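Local coordinates for leucine rich repeat and phosphatase domain containing protein (Entamoeba histolytica, PDB 3EMU) that has the fold of a dual-specificity phosphatase and is classed as a phosphomonoester hydrolase, though an altered signature loop makes catalysis doubtful, at residues 106-111 with 141-145; 14-18 with 84-88; 37-41 with 79-83. All blocks are in the same frame, centred on the assembly; numbering follows the deposited sequence.

Interaction 1: residues 106-111 with 141-145; sequences IAFLMY and LKLFE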
# COMPACT_ATOMS: atom_id res chain seq x y z
N ILE A 106 -3.57 3.60 -0.59
CA ILE A 106 -4.61 4.57 -0.41
C ILE A 106 -5.00 4.76 1.10
O ILE A 106 -5.03 5.89 1.56
CB ILE A 106 -5.83 4.25 -1.27
CG1 ILE A 106 -5.46 4.42 -2.76
CG2 ILE A 106 -7.03 5.15 -0.87
CD1 ILE A 106 -6.58 4.01 -3.75
N ALA A 107 -5.33 3.67 1.81
CA ALA A 107 -5.63 3.72 3.23
C ALA A 107 -4.54 4.48 4.00
O ALA A 107 -4.84 5.38 4.84
CB ALA A 107 -5.80 2.33 3.78
N PHE A 108 -3.28 4.14 3.71
CA PHE A 108 -2.16 4.81 4.33
C PHE A 108 -2.14 6.34 4.13
O PHE A 108 -1.93 7.09 5.09
CB PHE A 108 -0.83 4.22 3.87
CG PHE A 108 0.35 4.99 4.38
CD1 PHE A 108 0.74 4.88 5.75
CD2 PHE A 108 1.04 5.87 3.55
CE1 PHE A 108 1.80 5.63 6.27
CE2 PHE A 108 2.10 6.61 4.06
CZ PHE A 108 2.47 6.50 5.43
N LEU A 109 -2.30 6.81 2.90
CA LEU A 109 -2.28 8.24 2.61
C LEU A 109 -3.53 8.96 3.15
O LEU A 109 -3.45 10.13 3.54
CB LEU A 109 -2.23 8.46 1.11
CG LEU A 109 -1.03 7.99 0.28
CD1 LEU A 109 -1.37 8.19 -1.23
CD2 LEU A 109 0.25 8.73 0.62
N MET A 110 -4.69 8.30 3.13
CA MET A 110 -5.85 8.83 3.80
C MET A 110 -5.42 9.28 5.22
O MET A 110 -5.64 10.43 5.62
CB MET A 110 -7.00 7.80 3.83
CG MET A 110 -7.67 7.51 2.43
SD MET A 110 -8.76 6.11 2.35
CE MET A 110 -10.08 6.54 3.48
N TYR A 111 -4.72 8.41 5.96
CA TYR A 111 -4.36 8.65 7.34
C TYR A 111 -3.20 9.64 7.45
O TYR A 111 -3.25 10.62 8.22
CB TYR A 111 -3.94 7.30 7.95
CG TYR A 111 -3.45 7.34 9.37
CD1 TYR A 111 -4.34 7.45 10.44
CD2 TYR A 111 -2.09 7.23 9.65
CE1 TYR A 111 -3.89 7.49 11.75
CE2 TYR A 111 -1.60 7.26 10.98
CZ TYR A 111 -2.52 7.40 12.02
OH TYR A 111 -2.09 7.40 13.33
N LEU A 141 -12.55 0.71 1.85
CA LEU A 141 -11.79 1.94 2.02
C LEU A 141 -12.72 3.07 2.50
O LEU A 141 -12.33 3.89 3.30
CB LEU A 141 -11.07 2.33 0.72
CG LEU A 141 -9.80 1.49 0.41
CD1 LEU A 141 -9.24 1.88 -0.96
CD2 LEU A 141 -8.71 1.60 1.52
N LYS A 142 -13.95 3.05 1.99
CA LYS A 142 -14.95 4.01 2.42
C LYS A 142 -15.34 3.79 3.89
O LYS A 142 -15.65 4.73 4.58
CB LYS A 142 -16.17 4.00 1.49
CG LYS A 142 -15.88 4.77 0.23
CD LYS A 142 -16.98 4.58 -0.81
CE LYS A 142 -16.60 5.25 -2.16
NZ LYS A 142 -17.57 4.87 -3.25
N LEU A 143 -15.33 2.54 4.33
CA LEU A 143 -15.57 2.22 5.72
C LEU A 143 -14.47 2.78 6.56
O LEU A 143 -14.71 3.32 7.63
CB LEU A 143 -15.58 0.72 5.93
CG LEU A 143 -16.84 0.15 6.57
CD1 LEU A 143 -17.85 -0.09 5.45
CD2 LEU A 143 -16.58 -1.18 7.28
N PHE A 144 -13.24 2.65 6.09
CA PHE A 144 -12.13 3.25 6.80
C PHE A 144 -12.26 4.79 6.87
O PHE A 144 -11.95 5.37 7.90
CB PHE A 144 -10.81 2.85 6.14
CG PHE A 144 -9.58 3.41 6.82
CD1 PHE A 144 -9.37 3.22 8.17
CD2 PHE A 144 -8.63 4.11 6.08
CE1 PHE A 144 -8.22 3.73 8.79
CE2 PHE A 144 -7.47 4.63 6.67
CZ PHE A 144 -7.26 4.44 8.04
N GLU A 145 -12.68 5.42 5.77
CA GLU A 145 -12.89 6.86 5.71
C GLU A 145 -13.82 7.28 6.89
O GLU A 145 -13.46 8.17 7.68
CB GLU A 145 -13.53 7.21 4.38
CG GLU A 145 -13.65 8.70 4.07
CD GLU A 145 -14.25 8.97 2.70
OE1 GLU A 145 -15.26 8.33 2.31
OE2 GLU A 145 -13.70 9.80 1.98
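F144 reaches across to A107, M110 and Y111, joining two helices of the dual-specificity phosphatase fold, 100-112 and 135-151. The segments run nearly parallel, 15° between their directions, with axes 10.5 Å apart at closest approach. That separation is bridged by side chains, and no hydrogen bond crosses it. F144 CB points to the facing helix, and CG anti to the backbone N (chi1 -179°) continues the reach and brings the ring to A107. CD2 comes first, 3.8 Å from M110 CE and a little farther from A107 CB. Next along the rim, CE2 lies 3.3 Å from A107 O, which sits at the ring edge near its plane while also accepting the backbone bond from Y111 N. CZ, at the tip, meets Y111 CB at the edge, and I73 of helix 68-85 touches the ring as well.

L141, one turn earlier, forks around the start of the other segment: CD1 touches I106 CG2 at 3.9 Å and CD2 touches A107 CB at 3.8 Å, the I106 and L141 side chains lying roughly perpendicular. E145 turns its carboxylate to another partner, with OE2 accepting a bond from F117 N. M110 bends at chi3 (63°), laying CE 3.5 Å from L141 O and 3.6 Å from E145 CB.

Interaction 2: residues 14-18 with 84-88; sequences IQYIH and IQRKE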
# COMPACT_ATOMS: atom_id res chain seq x y z
N ILE A 14 5.43 8.32 -2.45
CA ILE A 14 5.96 9.48 -1.75
C ILE A 14 7.24 8.86 -1.20
O ILE A 14 7.46 7.66 -1.34
CB ILE A 14 5.04 9.97 -0.54
CG1 ILE A 14 4.97 8.89 0.54
CG2 ILE A 14 3.63 10.41 -1.01
CD1 ILE A 14 4.25 9.31 1.82
N GLN A 15 8.05 9.67 -0.56
CA GLN A 15 9.34 9.22 -0.09
C GLN A 15 9.22 8.06 0.88
O GLN A 15 8.35 8.05 1.75
CB GLN A 15 10.10 10.39 0.55
CG GLN A 15 11.42 9.98 1.15
CD GLN A 15 12.04 11.09 2.00
OE1 GLN A 15 11.34 11.75 2.83
NE2 GLN A 15 13.35 11.32 1.82
N TYR A 16 10.09 7.06 0.70
CA TYR A 16 10.06 5.79 1.48
C TYR A 16 8.96 4.76 1.11
O TYR A 16 8.97 3.65 1.63
CB TYR A 16 10.01 6.07 2.99
CG TYR A 16 11.10 6.98 3.48
CD1 TYR A 16 12.44 6.74 3.15
CD2 TYR A 16 10.80 8.10 4.25
CE1 TYR A 16 13.46 7.58 3.58
CE2 TYR A 16 11.79 8.94 4.69
CZ TYR A 16 13.12 8.69 4.36
OH TYR A 16 14.11 9.54 4.81
N ILE A 17 8.02 5.13 0.25
CA ILE A 17 6.86 4.30 -0.06
C ILE A 17 6.87 3.91 -1.54
O ILE A 17 6.80 4.77 -2.46
CB ILE A 17 5.53 5.07 0.21
CG1 ILE A 17 5.48 5.64 1.64
CG2 ILE A 17 4.29 4.21 -0.16
CD1 ILE A 17 5.40 4.61 2.75
N HIS A 18 6.89 2.59 -1.76
CA HIS A 18 6.95 2.06 -3.13
C HIS A 18 5.84 1.03 -3.32
O HIS A 18 5.55 0.22 -2.44
CB HIS A 18 8.34 1.49 -3.41
CG HIS A 18 9.47 2.46 -3.20
ND1 HIS A 18 10.14 3.08 -4.24
CD2 HIS A 18 10.09 2.88 -2.06
CE1 HIS A 18 11.11 3.84 -3.76
NE2 HIS A 18 11.09 3.75 -2.44
N ILE A 84 9.26 4.42 7.81
CA ILE A 84 9.50 5.86 7.65
C ILE A 84 10.40 6.37 8.82
O ILE A 84 11.36 7.12 8.63
CB ILE A 84 8.18 6.63 7.64
CG1 ILE A 84 7.45 6.42 6.29
CG2 ILE A 84 8.45 8.11 7.91
CD1 ILE A 84 6.00 6.88 6.24
N GLN A 85 10.10 5.90 10.02
CA GLN A 85 10.86 6.18 11.21
C GLN A 85 12.37 5.83 11.11
O GLN A 85 13.21 6.58 11.61
CB GLN A 85 10.24 5.42 12.36
CG GLN A 85 10.97 5.57 13.64
CD GLN A 85 10.23 4.91 14.81
OE1 GLN A 85 10.66 4.99 15.95
NE2 GLN A 85 9.10 4.26 14.51
N ARG A 86 12.69 4.69 10.48
CA ARG A 86 14.07 4.27 10.26
C ARG A 86 14.67 5.05 9.13
O ARG A 86 15.85 4.90 8.85
CB ARG A 86 14.13 2.79 9.90
CG ARG A 86 13.69 1.87 11.03
CD ARG A 86 14.05 0.39 10.75
NE ARG A 86 13.00 -0.27 9.99
CZ ARG A 86 12.19 -1.20 10.47
NH1 ARG A 86 12.33 -1.62 11.71
NH2 ARG A 86 11.24 -1.71 9.70
N LYS A 87 13.86 5.86 8.46
CA LYS A 87 14.31 6.53 7.25
C LYS A 87 14.75 5.50 6.17
O LYS A 87 15.75 5.69 5.46
CB LYS A 87 15.41 7.53 7.57
CG LYS A 87 14.88 8.95 7.75
CD LYS A 87 15.97 9.90 8.29
CE LYS A 87 15.41 11.29 8.63
NZ LYS A 87 14.61 11.30 9.93
N GLU A 88 13.96 4.43 6.07
CA GLU A 88 14.17 3.39 5.05
C GLU A 88 12.91 3.10 4.21
O GLU A 88 11.76 3.30 4.66
CB GLU A 88 14.72 2.13 5.71
CG GLU A 88 16.22 2.28 6.01
CD GLU A 88 16.73 1.30 7.05
OE1 GLU A 88 15.99 0.36 7.43
OE2 GLU A 88 17.90 1.47 7.49
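Y16 is the chief contributor, lying against the end of helix 68-85 where I84 and K87 receive it. Its CB rests 4.2 Å from I84 CG1 and 3.7 Å from E88 O, so the root of the side chain has an aliphatic branch and a backbone carbonyl as neighbours, in directions about a right angle apart. A chi1 of -54° sets the ring beside the backbone N, and from there it runs outward along the backbone of K87 and E88. K87 CA lies over one face, 4.2 Å from the Y16 ring centroid and 28° off the normal, which meets the geometry of a CH-pi contact. Q15 CG packs over the opposite face, so the ring is held between its own neighbour in sequence and the helix end.

Both backbones reverse here. I14 to I17 form a type II beta turn, with Y16 at its third position and phi at 75°, linking strand 11-14 to strand 17-21. Opposite it, K87 takes a positive phi in a Schellman motif that terminates the helix and releases the chain into strand 89-94. Y16 also pairs through its backbone with V90 of that strand.

At the outer end Y16 OH is only 3.1 Å from K87 CG, a tight approach to the lysine's aliphatic part; beyond it the chain bends at chi4 and the amino end leads away. On the inner flank I84 CD1 meets I17 CD1 at 4.2 Å, and F108 of helix 100-112 packs on I84.

Interaction 3: residues 37-41 with 79-83; sequences SSILL and FIIRS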
# COMPACT_ATOMS: atom_id res chain seq x y z
N SER A 37 14.06 -1.80 2.97
CA SER A 37 14.44 -2.81 3.94
C SER A 37 13.22 -3.46 4.49
O SER A 37 13.31 -4.29 5.39
CB SER A 37 15.25 -2.21 5.11
OG SER A 37 14.60 -1.04 5.61
N SER A 38 12.06 -3.07 3.97
CA SER A 38 10.82 -3.69 4.42
C SER A 38 9.96 -4.01 3.24
O SER A 38 9.91 -3.25 2.28
CB SER A 38 10.00 -2.75 5.32
OG SER A 38 10.52 -2.69 6.61
N ILE A 39 9.23 -5.11 3.38
CA ILE A 39 8.29 -5.51 2.37
C ILE A 39 6.97 -5.87 3.00
O ILE A 39 6.90 -6.65 3.94
CB ILE A 39 8.88 -6.64 1.45
CG1 ILE A 39 10.21 -6.12 0.86
CG2 ILE A 39 7.89 -7.02 0.32
CD1 ILE A 39 10.68 -6.89 -0.36
N LEU A 40 5.91 -5.27 2.47
CA LEU A 40 4.56 -5.54 2.93
C LEU A 40 3.87 -6.34 1.85
O LEU A 40 3.63 -5.87 0.75
CB LEU A 40 3.80 -4.22 3.19
CG LEU A 40 2.41 -4.30 3.83
CD1 LEU A 40 2.49 -5.17 5.08
CD2 LEU A 40 1.91 -2.90 4.17
N LEU A 41 3.57 -7.58 2.18
CA LEU A 41 2.95 -8.49 1.26
C LEU A 41 1.48 -8.45 1.48
O LEU A 41 1.01 -8.84 2.54
CB LEU A 41 3.46 -9.92 1.48
CG LEU A 41 5.00 -10.09 1.37
CD1 LEU A 41 5.46 -11.50 1.77
CD2 LEU A 41 5.47 -9.82 -0.04
N PHE A 79 3.45 -0.87 10.32
CA PHE A 79 4.64 -1.43 9.67
C PHE A 79 5.17 -0.37 8.75
O PHE A 79 6.36 -0.07 8.74
CB PHE A 79 4.21 -2.71 8.91
CG PHE A 79 5.33 -3.42 8.17
CD1 PHE A 79 6.20 -4.31 8.84
CD2 PHE A 79 5.46 -3.28 6.78
CE1 PHE A 79 7.20 -5.02 8.14
CE2 PHE A 79 6.45 -3.98 6.07
CZ PHE A 79 7.32 -4.84 6.75
N ILE A 80 4.27 0.31 8.04
CA ILE A 80 4.75 1.41 7.17
C ILE A 80 5.42 2.57 7.95
O ILE A 80 6.46 3.08 7.57
CB ILE A 80 3.63 1.95 6.29
CG1 ILE A 80 3.15 0.85 5.32
CG2 ILE A 80 4.07 3.19 5.51
CD1 ILE A 80 1.93 1.22 4.50
N ILE A 81 4.79 3.01 9.03
CA ILE A 81 5.36 4.15 9.74
C ILE A 81 6.66 3.72 10.43
O ILE A 81 7.62 4.48 10.47
CB ILE A 81 4.32 4.84 10.71
CG1 ILE A 81 3.45 5.75 9.88
CG2 ILE A 81 5.04 5.71 11.74
CD1 ILE A 81 2.15 6.05 10.47
N ARG A 82 6.71 2.48 10.94
CA ARG A 82 7.99 1.94 11.44
C ARG A 82 9.13 2.09 10.44
O ARG A 82 10.28 2.24 10.83
CB ARG A 82 7.86 0.46 11.81
CG ARG A 82 9.18 -0.18 12.24
CD ARG A 82 8.99 -1.63 12.69
NE ARG A 82 9.31 -2.65 11.68
CZ ARG A 82 8.82 -3.89 11.69
NH1 ARG A 82 7.99 -4.28 12.64
NH2 ARG A 82 9.16 -4.77 10.76
N SER A 83 8.83 2.07 9.15
CA SER A 83 9.89 2.11 8.16
C SER A 83 10.26 3.56 7.85
O SER A 83 11.43 3.88 7.59
CB SER A 83 9.49 1.30 6.88
OG SER A 83 10.36 1.54 5.77
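Strand 37-41 and helix segment 79-83 run almost antiparallel, at 164° between their N-to-C directions, with axes 9.5 Å apart at closest approach. S38 faces S83, their CA atoms 7.0 Å apart, and L40 faces F79. No hydrogen bond bridges the pair; the helix is laid on the strand through side chains.

S38 and L40 point their CB atoms toward the helix, whereas the CB of the intervening I39 points away and that residue meets the helix through its carbonyl. The F79 ring lies against the backbone from S38 to L40. A chi1 of 179°, which turns CG opposite the backbone N, sends the ring onto the strand: CZ lies 3.7 Å from S38 CB and 3.4 Å from I39 O, and CE2 comes near L40 N. All three strand atoms approach the ring obliquely.

The contact packs a helix on the central sheet of the dual-specificity phosphatase fold. Helix 68-85 carries the beta-alpha-beta crossover from strand 55-59 to strand 89-94, and strand 36-42 lies between those two in the sheet. F79 accordingly touches L57 on one neighbouring strand and V90 on the other.

L40 and F79 run alongside each other, pointing opposite ways, with L40 CD1 3.9 Å from F79 CD2. The L40 and I80 side chains are nearly at right angles, and L40 CD2 lies 4.1 Å from I80 CG1; I104 of helix 100-112 also packs on L40. At the far end the two serines meet without bonding to each other, S38 OG standing 4.1 Å from S83 CB. Their hydroxyls have separate partners: S83 OG bonds to E88 O, and S38 OG makes a weak bond with R86 NH2.

Overall arrangement
Interactions 2 and 3 share helix 68-85, with centres about 8 Å apart, interaction 3 nested within the loop closed by interaction 2. They meet at E88, whose OE1 lies 2.7 Å from S37 OG and whose N lies 3.0 Å from S83 O, both probable hydrogen bonds. Interaction 1 stands apart, its centre about 17 Å from that of interaction 3. F108, on the face of 106-111 turned from 141-145, touches both others: CE1 packs 3.4 Å from I80 CG2, and CZ 3.6 Å from I84 CD1. Helix 100-112 follows the family's phosphate-binding P-loop, where serine and lysine replace the signature cysteine and arginine, so it probably cannot catalyse as in active relatives.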